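Hemopexin fold protein CP4 (Vigna unguiculata, PDB 3OYO) is of unknown physiological function but is a seed hemopexin-fold protein that binds calcium in the central channel of its propeller. Local coordinates at residues A[113-123]-A[132-143]. Numbering follows the deposited sequence.
Sequences VFEDSIDSAFR and LFKGNKYVRIAY. With CA (calcium ion), chain C.
Strand 120-123 runs antiparallel to strand 132-134, their axes 4.8 Å apart, and Ser120 O accepts a hydrogen bond from Phe133 N (2.9 Å). At the start of the strand, Asp119 and Ser120 both face Phe133, a classic beta bulge in which Phe133 O takes only weak bonds from their two N-H groups. The bulge leaves the Asp119 carboxylate facing the hairpin turn, where Asp119 OD2 accepts a hydrogen bond from Gly135 N at 2.8 Å, arriving from above the carboxylate plane; a water also joins OD2 to Gly135 O. Gly135 takes the second place of the type II' turn 134-137, where phi is positive, a conformation easy for glycine.

Lys134 has the length to reach the preceding loop. Its CG lies anti to the backbone N (chi1 174°), and bends at chi2 and chi4 bring Lys134 NZ to hydrogen bonds with Val113 O (2.7 Å, almost in line with the C=O bond) and with Ser117 O and OG (both 3.0 Å). A methionine here would probably leave both carbonyls without this donor and the 113-117 loop less firmly held. The Phe114 ring packs against Lys134 CB, its edge meeting Leu132 O, while Val139 CG1 makes an off-centre CH-pi contact, 4.1 Å from the ring centroid. On one side of the sheet, the small Ala121 CB leaves room for Leu132 CD2 at 3.7 Å. On the other, Phe122 CE1 meets the Phe133 ring at its edge.

Strand 120-123 is the innermost of the four strands of one blade of the hemopexin propeller: Asp119 O binds the central calcium with carbonyls of Asn5, Asp63 and Asp172, Ala121 and Leu132 pack against Phe66 of strand 64-67, and strand 137-142 continues the sheet outward to strand 147-154.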
ATOM      1  N   VAL A 113       6.887 -12.142  11.763  1.00  9.99           N
ATOM      2  CA  VAL A 113       7.413 -11.947  10.432  1.00 10.18           C
ATOM      3  C   VAL A 113       7.268 -10.530   9.920  1.00 10.25           C
ATOM      4  O   VAL A 113       7.924 -10.170   8.958  1.00 11.47           O
ATOM      5  CB  VAL A 113       6.813 -12.946   9.427  1.00  6.89           C
ATOM      6  CG1 VAL A 113       7.246 -14.334   9.835  1.00  5.17           C
ATOM      7  CG2 VAL A 113       5.258 -12.838   9.372  1.00  5.93           C
ATOM      8  N   PHE A 114       6.377  -9.752  10.546  1.00  9.69           N
ATOM      9  CA  PHE A 114       6.145  -8.355  10.181  1.00  8.34           C
ATOM     10  C   PHE A 114       7.202  -7.416  10.737  1.00  7.92           C
ATOM     11  O   PHE A 114       7.416  -6.340  10.212  1.00  8.17           O
ATOM     12  CB  PHE A 114       4.765  -7.937  10.659  1.00  8.51           C
ATOM     13  CG  PHE A 114       3.633  -8.704  10.024  1.00  8.32           C
ATOM     14  CD1 PHE A 114       3.097  -8.302   8.754  1.00  7.89           C
ATOM     15  CD2 PHE A 114       3.066  -9.807  10.687  1.00  9.19           C
ATOM     16  CE1 PHE A 114       2.019  -9.013   8.179  1.00  8.45           C
ATOM     17  CE2 PHE A 114       1.999 -10.525  10.127  1.00  7.81           C
ATOM     18  CZ  PHE A 114       1.475 -10.131   8.865  1.00  8.45           C
ATOM     19  N   GLU A 115       7.853  -7.809  11.832  1.00  9.14           N
ATOM     20  CA  GLU A 115       8.841  -6.956  12.494  1.00  9.82           C
ATOM     21  C   GLU A 115       9.933  -6.451  11.532  1.00 10.30           C
ATOM     22  O   GLU A 115      10.226  -5.272  11.515  1.00 10.19           O
ATOM     23  CB  GLU A 115       9.497  -7.729  13.637  1.00 13.28           C
ATOM     24  CG  GLU A 115      10.739  -7.079  14.169  1.00 15.85           C
ATOM     25  CD  GLU A 115      11.138  -7.634  15.510  1.00 18.31           C
ATOM     26  OE1 GLU A 115      10.934  -8.811  15.727  1.00 19.96           O
ATOM     27  OE2 GLU A 115      11.659  -6.884  16.345  1.00 21.41           O
ATOM     28  N   ASP A 116      10.524  -7.359  10.740  1.00 12.71           N
ATOM     29  CA  ASP A 116      11.666  -7.016   9.855  1.00 13.12           C
ATOM     30  C   ASP A 116      11.327  -6.251   8.573  1.00 12.26           C
ATOM     31  O   ASP A 116      12.200  -5.599   7.986  1.00  8.99           O
ATOM     32  CB  ASP A 116      12.520  -8.247   9.556  1.00 42.10           C
ATOM     33  CG  ASP A 116      13.230  -8.771  10.800  1.00 42.10           C
ATOM     34  OD1 ASP A 116      13.758  -7.951  11.608  1.00 44.74           O
ATOM     35  OD2 ASP A 116      13.245 -10.009  10.984  1.00 45.92           O
ATOM     36  N   SER A 117      10.059  -6.320   8.161  1.00 10.23           N
ATOM     37  CA  SER A 117       9.550  -5.623   6.990  1.00  9.01           C
ATOM     38  C   SER A 117       8.126  -6.117   6.703  1.00  8.87           C
ATOM     39  O   SER A 117       7.716  -7.190   7.144  1.00  6.43           O
ATOM     40  CB  SER A 117      10.431  -5.869   5.749  1.00  7.95           C
ATOM     41  OG  SER A 117      10.253  -7.204   5.241  1.00  7.56           O
ATOM     42  N   ILE A 118       7.387  -5.324   5.939  1.00  6.89           N
ATOM     43  CA  ILE A 118       6.029  -5.624   5.514  1.00  6.21           C
ATOM     44  C   ILE A 118       5.933  -5.451   4.006  1.00  6.70           C
ATOM     45  O   ILE A 118       6.289  -4.395   3.480  1.00  7.57           O
ATOM     46  CB  ILE A 118       4.993  -4.673   6.201  1.00  4.47           C
ATOM     47  CG1 ILE A 118       5.106  -4.905   7.715  1.00  3.64           C
ATOM     48  CG2 ILE A 118       3.567  -5.042   5.702  1.00  2.77           C
ATOM     49  CD1 ILE A 118       4.165  -4.128   8.631  1.00  4.69           C
ATOM     50  N   ASP A 119       5.498  -6.505   3.314  1.00  4.73           N
ATOM     51  CA  ASP A 119       5.382  -6.439   1.850  1.00  5.04           C
ATOM     52  C   ASP A 119       4.429  -5.353   1.350  1.00  4.39           C
ATOM     53  O   ASP A 119       4.791  -4.596   0.494  1.00  3.56           O
ATOM     54  CB  ASP A 119       4.918  -7.772   1.302  1.00  5.88           C
ATOM     55  CG  ASP A 119       5.984  -8.834   1.428  1.00  6.33           C
ATOM     56  OD1 ASP A 119       7.153  -8.486   1.670  1.00  8.71           O
ATOM     57  OD2 ASP A 119       5.648 -10.004   1.322  1.00  7.85           O
ATOM     58  N   SER A 120       3.192  -5.320   1.862  1.00  4.19           N
ATOM     59  CA  SER A 120       2.228  -4.323   1.392  1.00  4.90           C
ATOM     60  C   SER A 120       1.102  -4.273   2.448  1.00  3.77           C
ATOM     61  O   SER A 120       1.160  -4.976   3.455  1.00  2.78           O
ATOM     62  CB  SER A 120       1.646  -4.710  -0.003  1.00  3.93           C
ATOM     63  OG  SER A 120       1.166  -6.045   0.068  1.00  5.45           O
ATOM     64  N   ALA A 121       0.121  -3.416   2.220  1.00  5.78           N
ATOM     65  CA  ALA A 121      -0.997  -3.221   3.182  1.00  6.76           C
ATOM     66  C   ALA A 121      -2.051  -2.302   2.535  1.00  7.01           C
ATOM     67  O   ALA A 121      -1.708  -1.429   1.721  1.00  7.33           O
ATOM     68  CB  ALA A 121      -0.442  -2.562   4.479  1.00  4.93           C
ATOM     69  N   PHE A 122      -3.332  -2.492   2.861  1.00  7.85           N
ATOM     70  CA  PHE A 122      -4.329  -1.573   2.380  1.00  7.83           C
ATOM     71  C   PHE A 122      -5.327  -1.277   3.493  1.00  8.90           C
ATOM     72  O   PHE A 122      -5.576  -2.099   4.384  1.00  7.81           O
ATOM     73  CB  PHE A 122      -5.018  -2.023   1.066  1.00  7.95           C
ATOM     74  CG  PHE A 122      -5.919  -3.224   1.215  1.00  9.54           C
ATOM     75  CD1 PHE A 122      -5.421  -4.525   1.016  1.00  8.58           C
ATOM     76  CD2 PHE A 122      -7.265  -3.065   1.574  1.00  9.11           C
ATOM     77  CE1 PHE A 122      -6.270  -5.608   1.170  1.00  9.16           C
ATOM     78  CE2 PHE A 122      -8.111  -4.161   1.726  1.00  8.17           C
ATOM     79  CZ  PHE A 122      -7.605  -5.441   1.538  1.00 10.03           C
ATOM     80  N   ARG A 123      -5.889  -0.085   3.422  1.00  8.87           N
ATOM     81  CA  ARG A 123      -6.922   0.363   4.367  1.00  9.90           C
ATOM     82  C   ARG A 123      -8.256  -0.378   4.219  1.00 10.07           C
ATOM     83  O   ARG A 123      -8.826  -0.425   3.130  1.00  9.53           O
ATOM     84  CB  ARG A 123      -7.174   1.860   4.143  1.00  9.47           C
ATOM     85  CG  ARG A 123      -8.182   2.465   5.102  1.00 10.21           C
ATOM     86  CD  ARG A 123      -7.664   2.506   6.526  1.00 10.03           C
ATOM     87  NE  ARG A 123      -8.330   3.538   7.333  1.00 11.10           N
ATOM     88  CZ  ARG A 123      -9.456   3.345   8.018  1.00 14.80           C
ATOM     89  NH1 ARG A 123     -10.082   2.152   7.967  1.00 12.82           N
ATOM     90  NH2 ARG A 123      -9.965   4.352   8.754  1.00 13.34           N
ATOM     91  N   LEU A 132      -2.292  -6.128   6.676  1.00  5.92           N
ATOM     92  CA  LEU A 132      -0.842  -6.180   6.456  1.00  4.69           C
ATOM     93  C   LEU A 132      -0.469  -7.512   5.807  1.00  5.14           C
ATOM     94  O   LEU A 132      -0.930  -8.586   6.250  1.00  4.59           O
ATOM     95  CB  LEU A 132      -0.081  -6.005   7.788  1.00  5.48           C
ATOM     96  CG  LEU A 132      -0.453  -4.853   8.743  1.00  6.40           C
ATOM     97  CD1 LEU A 132       0.399  -4.963  10.016  1.00  6.19           C
ATOM     98  CD2 LEU A 132      -0.267  -3.481   8.101  1.00  6.38           C
ATOM     99  N   PHE A 133       0.368  -7.464   4.783  1.00  8.13           N
ATOM    100  CA  PHE A 133       0.814  -8.672   4.071  1.00  8.48           C
ATOM    101  C   PHE A 133       2.346  -8.866   4.128  1.00  9.04           C
ATOM    102  O   PHE A 133       3.102  -7.925   3.899  1.00  9.67           O
ATOM    103  CB  PHE A 133       0.378  -8.621   2.599  1.00  9.00           C
ATOM    104  CG  PHE A 133      -1.091  -8.534   2.422  1.00 10.37           C
ATOM    105  CD1 PHE A 133      -1.900  -9.671   2.607  1.00 10.22           C
ATOM    106  CD2 PHE A 133      -1.695  -7.309   2.165  1.00  8.26           C
ATOM    107  CE1 PHE A 133      -3.289  -9.583   2.463  1.00  9.81           C
ATOM    108  CE2 PHE A 133      -3.048  -7.211   2.055  1.00  9.99           C
ATOM    109  CZ  PHE A 133      -3.866  -8.341   2.175  1.00 10.54           C
ATOM    110  N   LYS A 134       2.786 -10.089   4.445  1.00  9.40           N
ATOM    111  CA  LYS A 134       4.238 -10.390   4.545  1.00  9.54           C
ATOM    112  C   LYS A 134       4.376 -11.853   4.149  1.00  9.30           C
ATOM    113  O   LYS A 134       3.929 -12.713   4.875  1.00  9.96           O
ATOM    114  CB  LYS A 134       4.824 -10.201   5.950  1.00  5.07           C
ATOM    115  CG  LYS A 134       6.317 -10.659   6.085  1.00  6.00           C
ATOM    116  CD  LYS A 134       7.270  -9.916   5.116  1.00  2.94           C
ATOM    117  CE  LYS A 134       8.756 -10.291   5.308  1.00  4.18           C
ATOM    118  NZ  LYS A 134       9.231  -9.692   6.638  1.00  5.04           N
ATOM    119  N   GLY A 135       4.985 -12.102   2.989  1.00  6.82           N
ATOM    120  CA  GLY A 135       5.040 -13.440   2.419  1.00  8.14           C
ATOM    121  C   GLY A 135       3.637 -13.946   2.187  1.00  7.31           C
ATOM    122  O   GLY A 135       2.776 -13.203   1.718  1.00  6.72           O
ATOM    123  N   ASN A 136       3.392 -15.195   2.578  1.00  8.70           N
ATOM    124  CA  ASN A 136       2.087 -15.823   2.402  1.00  8.45           C
ATOM    125  C   ASN A 136       1.174 -15.594   3.615  1.00  7.92           C
ATOM    126  O   ASN A 136       0.145 -16.201   3.729  1.00  8.59           O
ATOM    127  CB  ASN A 136       2.289 -17.327   2.132  1.00 10.81           C
ATOM    128  CG  ASN A 136       2.720 -18.098   3.388  1.00 12.81           C
ATOM    129  OD1 ASN A 136       3.228 -17.532   4.338  1.00 15.06           O
ATOM    130  ND2 ASN A 136       2.488 -19.380   3.392  1.00 14.98           N
ATOM    131  N   LYS A 137       1.558 -14.717   4.523  1.00  7.06           N
ATOM    132  CA  LYS A 137       0.782 -14.404   5.717  1.00  7.08           C
ATOM    133  C   LYS A 137       0.171 -13.013   5.636  1.00  6.48           C
ATOM    134  O   LYS A 137       0.680 -12.145   4.939  1.00  6.37           O
ATOM    135  CB  LYS A 137       1.696 -14.501   6.973  1.00 11.29           C
ATOM    136  CG  LYS A 137       2.211 -15.883   7.337  1.00 12.12           C
ATOM    137  CD  LYS A 137       1.029 -16.781   7.714  1.00 15.44           C
ATOM    138  CE  LYS A 137       1.396 -18.123   8.411  1.00 17.95           C
ATOM    139  NZ  LYS A 137       2.372 -18.926   7.612  1.00 19.78           N
ATOM    140  N   TYR A 138      -0.915 -12.794   6.375  1.00  5.15           N
ATOM    141  CA  TYR A 138      -1.530 -11.482   6.542  1.00  4.54           C
ATOM    142  C   TYR A 138      -2.122 -11.411   7.940  1.00  4.41           C
ATOM    143  O   TYR A 138      -2.281 -12.446   8.615  1.00  3.13           O
ATOM    144  CB  TYR A 138      -2.622 -11.204   5.512  1.00 12.24           C
ATOM    145  CG  TYR A 138      -3.917 -11.893   5.808  1.00 14.24           C
ATOM    146  CD1 TYR A 138      -4.156 -13.199   5.356  1.00 17.75           C
ATOM    147  CD2 TYR A 138      -4.894 -11.260   6.534  1.00 16.48           C
ATOM    148  CE1 TYR A 138      -5.352 -13.841   5.642  1.00 18.78           C
ATOM    149  CE2 TYR A 138      -6.079 -11.894   6.834  1.00 19.59           C
ATOM    150  CZ  TYR A 138      -6.291 -13.183   6.388  1.00 16.94           C
ATOM    151  OH  TYR A 138      -7.466 -13.777   6.700  1.00 19.81           O
ATOM    152  N   VAL A 139      -2.393 -10.185   8.405  1.00  4.41           N
ATOM    153  CA  VAL A 139      -3.043  -9.968   9.663  1.00  5.87           C
ATOM    154  C   VAL A 139      -3.694  -8.570   9.589  1.00  7.56           C
ATOM    155  O   VAL A 139      -3.166  -7.675   8.920  1.00 12.54           O
ATOM    156  CB  VAL A 139      -2.011  -9.989  10.841  1.00  6.36           C
ATOM    157  CG1 VAL A 139      -1.221  -8.676  10.882  1.00  6.96           C
ATOM    158  CG2 VAL A 139      -2.682 -10.272  12.144  1.00  5.46           C
ATOM    159  N   ARG A 140      -4.824  -8.400  10.287  1.00 11.51           N
ATOM    160  CA  ARG A 140      -5.454  -7.098  10.390  1.00 11.98           C
ATOM    161  C   ARG A 140      -4.981  -6.415  11.648  1.00 11.71           C
ATOM    162  O   ARG A 140      -4.734  -7.059  12.654  1.00 12.96           O
ATOM    163  CB  ARG A 140      -6.974  -7.213  10.380  1.00 14.92           C
ATOM    164  CG  ARG A 140      -7.519  -7.813   9.125  1.00 17.37           C
ATOM    165  CD  ARG A 140      -8.595  -8.827   9.428  1.00 22.06           C
ATOM    166  NE  ARG A 140      -9.691  -8.244  10.191  1.00 22.66           N
ATOM    167  CZ  ARG A 140     -10.510  -8.911  11.021  1.00 23.35           C
ATOM    168  NH1 ARG A 140     -10.403 -10.208  11.237  1.00 21.54           N
ATOM    169  NH2 ARG A 140     -11.444  -8.251  11.655  1.00 25.84           N
ATOM    170  N   ILE A 141      -4.800  -5.104  11.562  1.00  8.73           N
ATOM    171  CA  ILE A 141      -4.436  -4.276  12.702  1.00  7.30           C
ATOM    172  C   ILE A 141      -5.325  -3.037  12.717  1.00  7.24           C
ATOM    173  O   ILE A 141      -5.677  -2.549  11.665  1.00  6.49           O
ATOM    174  CB  ILE A 141      -2.903  -3.881  12.663  1.00  9.30           C
ATOM    175  CG1 ILE A 141      -2.513  -3.184  13.963  1.00  8.58           C
ATOM    176  CG2 ILE A 141      -2.517  -3.053  11.433  1.00  7.19           C
ATOM    177  CD1 ILE A 141      -1.005  -2.974  14.095  1.00  9.99           C
ATOM    178  N   ALA A 142      -5.697  -2.535  13.910  1.00 10.84           N
ATOM    179  CA  ALA A 142      -6.399  -1.261  14.052  1.00 11.14           C
ATOM    180  C   ALA A 142      -5.340  -0.225  14.318  1.00 11.85           C
ATOM    181  O   ALA A 142      -4.634  -0.310  15.329  1.00 12.71           O
ATOM    182  CB  ALA A 142      -7.432  -1.310  15.233  1.00  5.52           C
ATOM    183  N   TYR A 143      -5.219   0.753  13.421  1.00 13.41           N
ATOM    184  CA  TYR A 143      -4.122   1.704  13.523  1.00 14.24           C
ATOM    185  C   TYR A 143      -4.157   2.703  14.723  1.00 14.62           C
ATOM    186  O   TYR A 143      -3.104   3.217  15.123  1.00 13.81           O
ATOM    187  CB  TYR A 143      -3.865   2.434  12.175  1.00 13.70           C
ATOM    188  CG  TYR A 143      -4.944   3.400  11.768  1.00 13.12           C
ATOM    189  CD1 TYR A 143      -5.842   3.061  10.760  1.00 12.18           C
ATOM    190  CD2 TYR A 143      -5.069   4.659  12.396  1.00 11.95           C
ATOM    191  CE1 TYR A 143      -6.838   3.937  10.380  1.00 12.28           C
ATOM    192  CE2 TYR A 143      -6.082   5.544  12.037  1.00 10.75           C
ATOM    193  CZ  TYR A 143      -6.963   5.166  11.023  1.00 12.20           C
ATOM    194  OH  TYR A 143      -7.979   6.025  10.617  1.00 13.67           O
TER
HETATM  195 CA    CA C 228       6.279  -3.842  -1.281  1.00 22.80          CA
HETATM  196  O   HOH W   1       2.832 -10.456   1.059  1.00 11.23           O